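Local coordinates for protein endolysin (PDB 7M5I) that probably degrades the host cell-wall peptidoglycan to release phage, as a family 24 lysozyme cleaving beta-1,4 bonds between N-acetylmuramic acid and N-acetylglucosamine, at residues Q59-Q62 against Y63-D67; F71-A74 against V75-I79; N116-G119 against C120-M124; R145-M148 against E149-Y153. All blocks are in the same frame, centred on the assembly; numbering follows the deposited sequence.

The four contacts follow one another along the chain, none nesting in or crossing another; each is local, joined by i to i+4 bonds within one helix and closing no long loop. Contact 1 lies near the start of the long helix 57-78 and contact 2 ends it, their centres about 19 Å apart. Contact 3 is the capped start of the short helix 117-124. Contact 4 belongs to helix 140-155, close to the predicted active-site Glu21. Contacts 3 and 4 touch: Tyr153 joins the two helices, and Arg146 lies beside Met124. Helix 85-98 is a common neighbour of all four, whereas helix 11-21 meets contacts 1 and 4, which lie on opposite sides of the chain's centre.

Contact 1 of 4, residues Q59-Q62 against Y63-D67; sequences QAEQ and YLLAD
Gln59 and Tyr63 stand one turn apart on helix 57-78, which corresponds to the long helix joining the two lobes in T4-type phage lysozymes. Tyr63 N donates to Gln59 O at 2.9 Å, and the same i to i+4 alpha-helical pattern supplies Leu64 N to Ala60 O, Leu65 N to Glu61 O and Ala66 N to Gln62 O. Each carbonyl of 59-62 therefore has an amide donor. Tyr63 turns its CG beside the backbone N (chi1 -58°), which swings the ring back over the preceding turn. There one ring face receives Gln59 O, 3.2 Å from Tyr63 CG, in addition to the amide that this oxygen accepts. The extended Gln59 side chain runs alongside, its CB 3.8 Å from Tyr63 CE2 and its amide plane 29° from the ring. Glutamine suits the position because its methylenes can border the ring while OE1 accepts from Thr56 N, just before the helix. On the Gln62 side the approach is oblique: NE2 lies 3.9 Å from Tyr63 CE1, with amide and ring planes 65° apart. The other polar ends have partners of their own: Glu61 OE2 forms a salt bridge with Lys18 NZ of helix 11-21, and Asp67 OD2 is hydrogen-bonded to Thr41 OG1. Apolar Leu64 is buried against Leu14, Ile17 and Tyr96, its side chain about 5 Å from that of Glu21, a predicted catalytic residue. On the more exposed flank, Leu65 CG rests 3.4 Å from Glu61 O, the oxygen that accepts its own amide.

Contact 2 of 4, residues F71-A74 against V75-I79; sequences FVAA and VNKAI
Lys77 lays its aliphatic chain back along the helix over Ala73, one turn earlier. Its CB is 3.7 Å from Ala73 O, CG is slightly nearer, and CD comes in to 3.2 Å from that same oxygen. CE then passes at 4.0 Å from Ala73 O, the Ala73 methyl lies a little farther off, CB 4.5 Å from CE, and NZ leads away. This path depends on CG lying beside the backbone N (chi1 -73°) and on a bend at chi2 of 142°. A long, flexible lysine fits here: its methylenes lie along the backbone while its ammonium group stays on the exposed side, and the small Ala73 lets the chain pass. The carbonyl under this chain is itself engaged, since Lys77 N donates to Ala73 O at 3.1 Å. The same i to i+4 bond joins Val75 N to Phe71 O, Asn76 N to Val72 O and Ala78 N to Ala74 O, making up the C-terminal turns of alpha-helix 57-78. Ile79 leaves helical backbone angles, although its amide still reaches Val75 O. On the inner side the beta-branched Val75 fits CG2 against Phe71 O at 3.3 Å and packs on Phe88 and Thr95 of helix 85-98. Phe71 meets Tyr96 edge-to-face, and small Ala74 allows Ile100 and Met103 of helix 100-104 to close in. Asn76 runs side by side with Val72, its ND2 3.8 Å from Val72 CG1. Beyond the helix, Asn76 ND2 donates to Met7 O, binding the N-terminal segment to this turn.

Contact 3 of 4, residues N116-G119 against C120-M124; sequences NKVG and CAEAM
Asn116 accepts Cys120 N through its backbone O at 2.8 Å, and its side chain serves the same turn as N-cap of helix 117-124. Gly119 N, which has no earlier helical carbonyl to bind, donates to Asn116 OD1 at 3.0 Å, coming from well above the amide plane, 56° out of it. The short asparagine side chain reaches back this way because CG is anti to the backbone N (chi1 -180°), and glycine at position 119, without a side chain, lets the Asn116 amide come close. Further along, the amides of Ala121, Glu122 and Ala123 donate to the oxygens of Lys117, Val118 and Gly119. Glu122 and Val118 then lie side by side on the exposed face. Glu122 CG sits 3.4 Å from Val118 O, and its OE2 is 3.7 Å from Val118 CG1, so the carboxylate borders the valine branch while remaining at the surface. On the buried side the compact Cys120 sets CB 3.5 Å from Asn116 O. From outside the segments, Arg111 NH1 of helix 107-113 also donates to Gly119 O, and Lys117 NZ forms a salt bridge with Glu87 OE2 of helix 85-98. A bound phosphate, probably from the crystallisation liquor, lies about 5 Å from the Asn116 side chain. The helix thus lies between its neighbours: Lys117, Cys120 and Met124 pack on Tyr153 of helix 140-155, Ala123 and Met124 meet Phe108 of helix 107-113, and Met124 also touches Ala90 and Glu94 of helix 85-98.

Contact 4 of 4, residues R145-M148 against E149-Y153; sequences RRRM and EADIY
Glu149 N donates to Arg145 O at 2.9 Å, and the amides of Ala150, Asp151 and Ile152 repeat the i to i+4 bond of alpha-helix 140-155. Glu149 then receives two of the three arginines before it, Arg145 and Arg146, in a salt-bridge network within the helix. Arg146, folded at chi2 and chi3 (-70° and 93°), comes side-on: NE at 2.8 Å and NH1 at 2.9 Å both bind Glu149 OE1, with the guanidinium and carboxylate nearly coplanar. Arg145 runs out extended, and its NE meets Glu149 OE2 at 2.8 Å in a nearly straight bond from above the carboxylate plane. Ser93 OG also binds Glu149 OE2, while Arg146 NH2 donates to Trp127 O and Asn97 OD1. Arg147 NE donates to Asn144 OD1, and a water accepts from Arg147 NH1 at 3.0 Å and donates to Asp151 OD2 at 2.6 Å. Met148 CG lies over one face of the Arg147 guanidinium. Two arginines around one buried acid should favour the ionised form of Glu149, and holding Arg145 by NE is consistent with positioning NH1, which makes a long, weak ion pair with Glu21, predicted to be an active-site residue.

Contact 1 of 4, residues Q59-Q62 against Y63-D67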
# COMPACT_ATOMS: atom_id res chain seq x y z
N GLN A 59 -6.38 -10.02 15.51
CA GLN A 59 -7.08 -8.72 15.44
C GLN A 59 -6.32 -7.85 14.44
O GLN A 59 -6.97 -7.19 13.58
CB GLN A 59 -7.16 -8.05 16.79
CG GLN A 59 -8.23 -8.70 17.63
CD GLN A 59 -8.26 -8.23 19.05
OE1 GLN A 59 -7.27 -8.04 19.71
NE2 GLN A 59 -9.48 -8.07 19.54
N ALA A 60 -4.98 -7.77 14.53
CA ALA A 60 -4.18 -6.93 13.63
C ALA A 60 -4.46 -7.30 12.18
O ALA A 60 -4.62 -6.43 11.34
CB ALA A 60 -2.70 -7.04 13.94
N GLU A 61 -4.52 -8.59 11.86
CA GLU A 61 -4.81 -9.00 10.46
C GLU A 61 -6.24 -8.56 10.06
O GLU A 61 -6.39 -8.03 8.91
CB GLU A 61 -4.67 -10.52 10.29
CG GLU A 61 -4.82 -10.93 8.85
CD GLU A 61 -4.68 -12.43 8.72
OE1 GLU A 61 -5.62 -13.12 9.03
OE2 GLU A 61 -3.60 -12.89 8.40
N GLN A 62 -7.19 -8.77 10.97
CA GLN A 62 -8.62 -8.37 10.73
C GLN A 62 -8.67 -6.88 10.37
O GLN A 62 -9.37 -6.50 9.37
CB GLN A 62 -9.48 -8.79 11.92
CG GLN A 62 -10.87 -8.17 11.98
CD GLN A 62 -11.58 -8.43 13.31
OE1 GLN A 62 -11.27 -9.40 14.03
NE2 GLN A 62 -12.56 -7.58 13.65
N TYR A 63 -7.98 -6.03 11.14
CA TYR A 63 -8.04 -4.57 10.93
C TYR A 63 -7.37 -4.22 9.61
O TYR A 63 -7.85 -3.29 8.94
CB TYR A 63 -7.41 -3.83 12.12
CG TYR A 63 -8.05 -4.14 13.44
CD1 TYR A 63 -9.37 -4.50 13.55
CD2 TYR A 63 -7.29 -4.07 14.59
CE1 TYR A 63 -9.94 -4.85 14.77
CE2 TYR A 63 -7.84 -4.39 15.82
CZ TYR A 63 -9.17 -4.73 15.91
OH TYR A 63 -9.74 -5.02 17.12
N LEU A 64 -6.30 -4.89 9.26
CA LEU A 64 -5.55 -4.58 8.01
C LEU A 64 -6.46 -4.97 6.82
O LEU A 64 -6.59 -4.15 5.86
CB LEU A 64 -4.22 -5.32 7.94
CG LEU A 64 -3.45 -5.13 6.63
CD1 LEU A 64 -3.01 -3.69 6.47
CD2 LEU A 64 -2.26 -6.08 6.58
N LEU A 65 -7.10 -6.13 6.88
CA LEU A 65 -8.06 -6.56 5.83
C LEU A 65 -9.16 -5.51 5.65
O LEU A 65 -9.49 -5.20 4.48
CB LEU A 65 -8.65 -7.93 6.16
CG LEU A 65 -7.70 -9.11 5.99
CD1 LEU A 65 -8.32 -10.37 6.54
CD2 LEU A 65 -7.28 -9.26 4.53
N ALA A 66 -9.68 -4.96 6.73
CA ALA A 66 -10.79 -3.98 6.66
C ALA A 66 -10.23 -2.69 6.05
O ALA A 66 -10.91 -2.12 5.19
CB ALA A 66 -11.37 -3.73 8.02
N ASP A 67 -9.02 -2.28 6.47
CA ASP A 67 -8.31 -1.05 6.03
C ASP A 67 -8.11 -1.11 4.49
O ASP A 67 -8.23 -0.04 3.82
CB ASP A 67 -6.90 -0.93 6.62
CG ASP A 67 -6.73 -0.54 8.09
OD1 ASP A 67 -7.73 0.03 8.63
OD2 ASP A 67 -5.57 -0.88 8.69

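Contact 2 of 4, residues F71-A74 against V75-I79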
# COMPACT_ATOMS: atom_id res chain seq x y z
N PHE A 71 -9.02 0.28 -1.03
CA PHE A 71 -7.84 0.40 -1.92
C PHE A 71 -7.86 -0.67 -3.00
O PHE A 71 -7.57 -0.34 -4.19
CB PHE A 71 -6.52 0.42 -1.13
CG PHE A 71 -6.45 1.60 -0.19
CD1 PHE A 71 -7.00 1.51 1.08
CD2 PHE A 71 -5.91 2.81 -0.57
CE1 PHE A 71 -6.92 2.58 1.97
CE2 PHE A 71 -5.83 3.87 0.31
CZ PHE A 71 -6.34 3.76 1.58
N VAL A 72 -8.21 -1.89 -2.63
CA VAL A 72 -8.50 -2.98 -3.59
C VAL A 72 -9.61 -2.50 -4.56
O VAL A 72 -9.44 -2.63 -5.82
CB VAL A 72 -8.91 -4.26 -2.83
CG1 VAL A 72 -9.40 -5.33 -3.77
CG2 VAL A 72 -7.76 -4.77 -1.96
N ALA A 73 -10.69 -1.93 -4.03
CA ALA A 73 -11.84 -1.47 -4.85
C ALA A 73 -11.32 -0.42 -5.85
O ALA A 73 -11.66 -0.49 -7.04
CB ALA A 73 -12.98 -0.95 -4.00
N ALA A 74 -10.55 0.54 -5.36
CA ALA A 74 -10.09 1.67 -6.19
C ALA A 74 -9.15 1.16 -7.29
O ALA A 74 -9.18 1.71 -8.43
CB ALA A 74 -9.39 2.72 -5.33
N VAL A 75 -8.27 0.22 -6.98
CA VAL A 75 -7.34 -0.28 -8.03
C VAL A 75 -8.17 -1.03 -9.10
O VAL A 75 -7.91 -0.83 -10.31
CB VAL A 75 -6.19 -1.09 -7.43
CG1 VAL A 75 -5.33 -1.74 -8.51
CG2 VAL A 75 -5.33 -0.20 -6.56
N ASN A 76 -9.13 -1.86 -8.69
CA ASN A 76 -10.06 -2.55 -9.61
C ASN A 76 -10.65 -1.52 -10.57
O ASN A 76 -10.69 -1.77 -11.78
CB ASN A 76 -11.12 -3.35 -8.84
CG ASN A 76 -10.65 -4.75 -8.50
OD1 ASN A 76 -10.08 -5.43 -9.35
ND2 ASN A 76 -10.89 -5.21 -7.28
N LYS A 77 -11.15 -0.39 -10.06
CA LYS A 77 -11.85 0.62 -10.89
C LYS A 77 -10.86 1.37 -11.79
O LYS A 77 -11.24 1.69 -12.92
CB LYS A 77 -12.64 1.56 -9.98
CG LYS A 77 -13.89 0.93 -9.37
CD LYS A 77 -14.15 1.36 -7.92
CE LYS A 77 -15.42 0.81 -7.31
NZ LYS A 77 -16.62 1.42 -7.96
N ALA A 78 -9.61 1.57 -11.38
CA ALA A 78 -8.59 2.32 -12.15
C ALA A 78 -7.98 1.48 -13.28
O ALA A 78 -7.57 2.04 -14.28
CB ALA A 78 -7.54 2.84 -11.26
N ILE A 79 -7.95 0.16 -13.14
CA ILE A 79 -7.30 -0.73 -14.14
C ILE A 79 -8.28 -0.96 -15.28
O ILE A 79 -9.46 -1.20 -15.00
CB ILE A 79 -6.87 -2.04 -13.47
CG1 ILE A 79 -5.64 -1.77 -12.61
CG2 ILE A 79 -6.60 -3.10 -14.50
CD1 ILE A 79 -5.31 -2.91 -11.72

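Contact 3 of 4, residues N116-G119 against C120-M124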
# COMPACT_ATOMS: atom_id res chain seq x y z
N ASN A 116 2.51 -0.65 -20.94
CA ASN A 116 3.93 -0.25 -20.75
C ASN A 116 4.34 -0.65 -19.32
O ASN A 116 4.33 0.23 -18.44
CB ASN A 116 4.09 1.23 -21.02
CG ASN A 116 5.50 1.74 -20.86
OD1 ASN A 116 6.43 0.96 -20.70
ND2 ASN A 116 5.64 3.05 -20.83
N LYS A 117 4.65 -1.92 -19.13
CA LYS A 117 4.90 -2.51 -17.81
C LYS A 117 6.20 -1.96 -17.27
O LYS A 117 6.24 -1.63 -16.06
CB LYS A 117 4.92 -4.03 -17.86
CG LYS A 117 3.57 -4.62 -18.27
CD LYS A 117 3.57 -6.07 -18.57
CE LYS A 117 2.26 -6.48 -19.18
NZ LYS A 117 1.39 -7.19 -18.24
N VAL A 118 7.23 -1.94 -18.08
CA VAL A 118 8.56 -1.44 -17.62
C VAL A 118 8.42 0.03 -17.19
O VAL A 118 8.94 0.41 -16.11
CB VAL A 118 9.61 -1.65 -18.71
CG1 VAL A 118 10.94 -0.99 -18.39
CG2 VAL A 118 9.78 -3.15 -18.97
N GLY A 119 7.75 0.82 -18.03
CA GLY A 119 7.46 2.23 -17.74
C GLY A 119 6.65 2.37 -16.46
O GLY A 119 6.90 3.34 -15.71
N CYS A 120 5.65 1.50 -16.26
CA CYS A 120 4.81 1.54 -15.03
C CYS A 120 5.73 1.31 -13.82
O CYS A 120 5.68 2.14 -12.87
CB CYS A 120 3.70 0.50 -15.04
SG CYS A 120 2.77 0.41 -13.48
N ALA A 121 6.58 0.28 -13.86
CA ALA A 121 7.51 -0.03 -12.73
C ALA A 121 8.41 1.18 -12.46
O ALA A 121 8.65 1.53 -11.27
CB ALA A 121 8.32 -1.27 -12.98
N GLU A 122 8.94 1.82 -13.50
CA GLU A 122 9.75 3.05 -13.32
C GLU A 122 8.92 4.14 -12.64
O GLU A 122 9.41 4.72 -11.64
CB GLU A 122 10.34 3.49 -14.67
CG GLU A 122 11.42 2.53 -15.15
CD GLU A 122 11.82 2.66 -16.61
OE1 GLU A 122 11.14 3.42 -17.37
OE2 GLU A 122 12.79 1.95 -16.99
N ALA A 123 7.72 4.45 -13.15
CA ALA A 123 6.88 5.57 -12.65
C ALA A 123 6.36 5.29 -11.23
O ALA A 123 6.10 6.25 -10.45
CB ALA A 123 5.77 5.84 -13.63
N MET A 124 6.19 4.02 -10.87
CA MET A 124 5.78 3.63 -9.52
C MET A 124 6.79 4.21 -8.51
O MET A 124 6.38 4.68 -7.42
CB MET A 124 5.73 2.10 -9.39
CG MET A 124 4.46 1.52 -9.89
SD MET A 124 4.52 -0.29 -9.97
CE MET A 124 4.56 -0.79 -8.26

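Contact 4 of 4, residues R145-M148 against E149-Y153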
# COMPACT_ATOMS: atom_id res chain seq x y z
N ARG A 145 10.69 0.61 -0.18
CA ARG A 145 9.35 0.05 -0.39
C ARG A 145 9.04 0.11 -1.88
O ARG A 145 8.54 -0.93 -2.40
CB ARG A 145 8.31 0.78 0.44
CG ARG A 145 6.91 0.26 0.20
CD ARG A 145 5.90 0.88 1.15
NE ARG A 145 4.57 0.38 0.90
CZ ARG A 145 3.59 0.41 1.78
NH1 ARG A 145 3.79 0.95 2.99
NH2 ARG A 145 2.41 -0.09 1.47
N ARG A 146 9.33 1.22 -2.55
CA ARG A 146 9.02 1.35 -3.99
C ARG A 146 9.80 0.30 -4.80
O ARG A 146 9.17 -0.32 -5.74
CB ARG A 146 9.30 2.75 -4.51
CG ARG A 146 8.39 3.83 -3.95
CD ARG A 146 6.96 3.84 -4.38
NE ARG A 146 6.09 3.12 -3.50
CZ ARG A 146 5.44 3.63 -2.44
NH1 ARG A 146 4.74 2.83 -1.67
NH2 ARG A 146 5.58 4.90 -2.09
N ARG A 147 11.07 0.11 -4.51
CA ARG A 147 11.84 -0.89 -5.30
C ARG A 147 11.26 -2.31 -5.04
O ARG A 147 11.15 -3.11 -6.03
CB ARG A 147 13.34 -0.76 -5.15
CG ARG A 147 13.84 -1.15 -3.80
CD ARG A 147 14.48 -2.52 -3.81
NE ARG A 147 14.86 -2.80 -2.45
CZ ARG A 147 15.32 -3.97 -2.02
NH1 ARG A 147 15.55 -4.92 -2.92
NH2 ARG A 147 15.63 -4.17 -0.76
N MET A 148 10.86 -2.64 -3.81
CA MET A 148 10.26 -3.98 -3.54
C MET A 148 8.88 -4.11 -4.22
O MET A 148 8.57 -5.20 -4.71
CB MET A 148 10.21 -4.21 -2.03
CG MET A 148 11.58 -4.40 -1.45
SD MET A 148 11.44 -4.89 0.28
CE MET A 148 13.09 -5.44 0.69
N GLU A 149 8.10 -3.05 -4.30
CA GLU A 149 6.78 -3.10 -4.99
C GLU A 149 7.03 -3.26 -6.50
O GLU A 149 6.29 -4.07 -7.12
CB GLU A 149 5.92 -1.89 -4.67
CG GLU A 149 5.35 -1.90 -3.24
CD GLU A 149 4.83 -0.57 -2.70
OE1 GLU A 149 5.16 0.49 -3.30
OE2 GLU A 149 4.05 -0.63 -1.71
N ALA A 150 8.03 -2.59 -7.08
CA ALA A 150 8.38 -2.80 -8.52
C ALA A 150 8.80 -4.26 -8.77
O ALA A 150 8.43 -4.83 -9.84
CB ALA A 150 9.47 -1.84 -8.92
N ASP A 151 9.54 -4.89 -7.84
CA ASP A 151 9.92 -6.32 -7.98
C ASP A 151 8.66 -7.20 -7.99
O ASP A 151 8.62 -8.22 -8.76
CB ASP A 151 10.90 -6.74 -6.89
CG ASP A 151 12.30 -6.15 -7.01
OD1 ASP A 151 12.67 -5.77 -8.13
OD2 ASP A 151 13.01 -6.08 -5.96
N ILE A 152 7.66 -6.90 -7.17
CA ILE A 152 6.39 -7.71 -7.19
C ILE A 152 5.77 -7.50 -8.58
O ILE A 152 5.41 -8.49 -9.21
CB ILE A 152 5.42 -7.26 -6.08
CG1 ILE A 152 6.01 -7.51 -4.68
CG2 ILE A 152 4.08 -7.95 -6.23
CD1 ILE A 152 5.20 -6.90 -3.55
N TYR A 153 5.64 -6.25 -9.00
CA TYR A 153 4.86 -5.86 -10.20
C TYR A 153 5.50 -6.57 -11.42
O TYR A 153 4.76 -7.17 -12.27
CB TYR A 153 4.86 -4.34 -10.36
CG TYR A 153 4.16 -3.88 -11.63
CD1 TYR A 153 4.88 -3.77 -12.81
CD2 TYR A 153 2.81 -3.60 -11.65
CE1 TYR A 153 4.25 -3.39 -13.98
CE2 TYR A 153 2.16 -3.25 -12.81
CZ TYR A 153 2.88 -3.15 -14.00
OH TYR A 153 2.28 -2.74 -15.18
O HOH W 1 15.42 -5.22 -5.86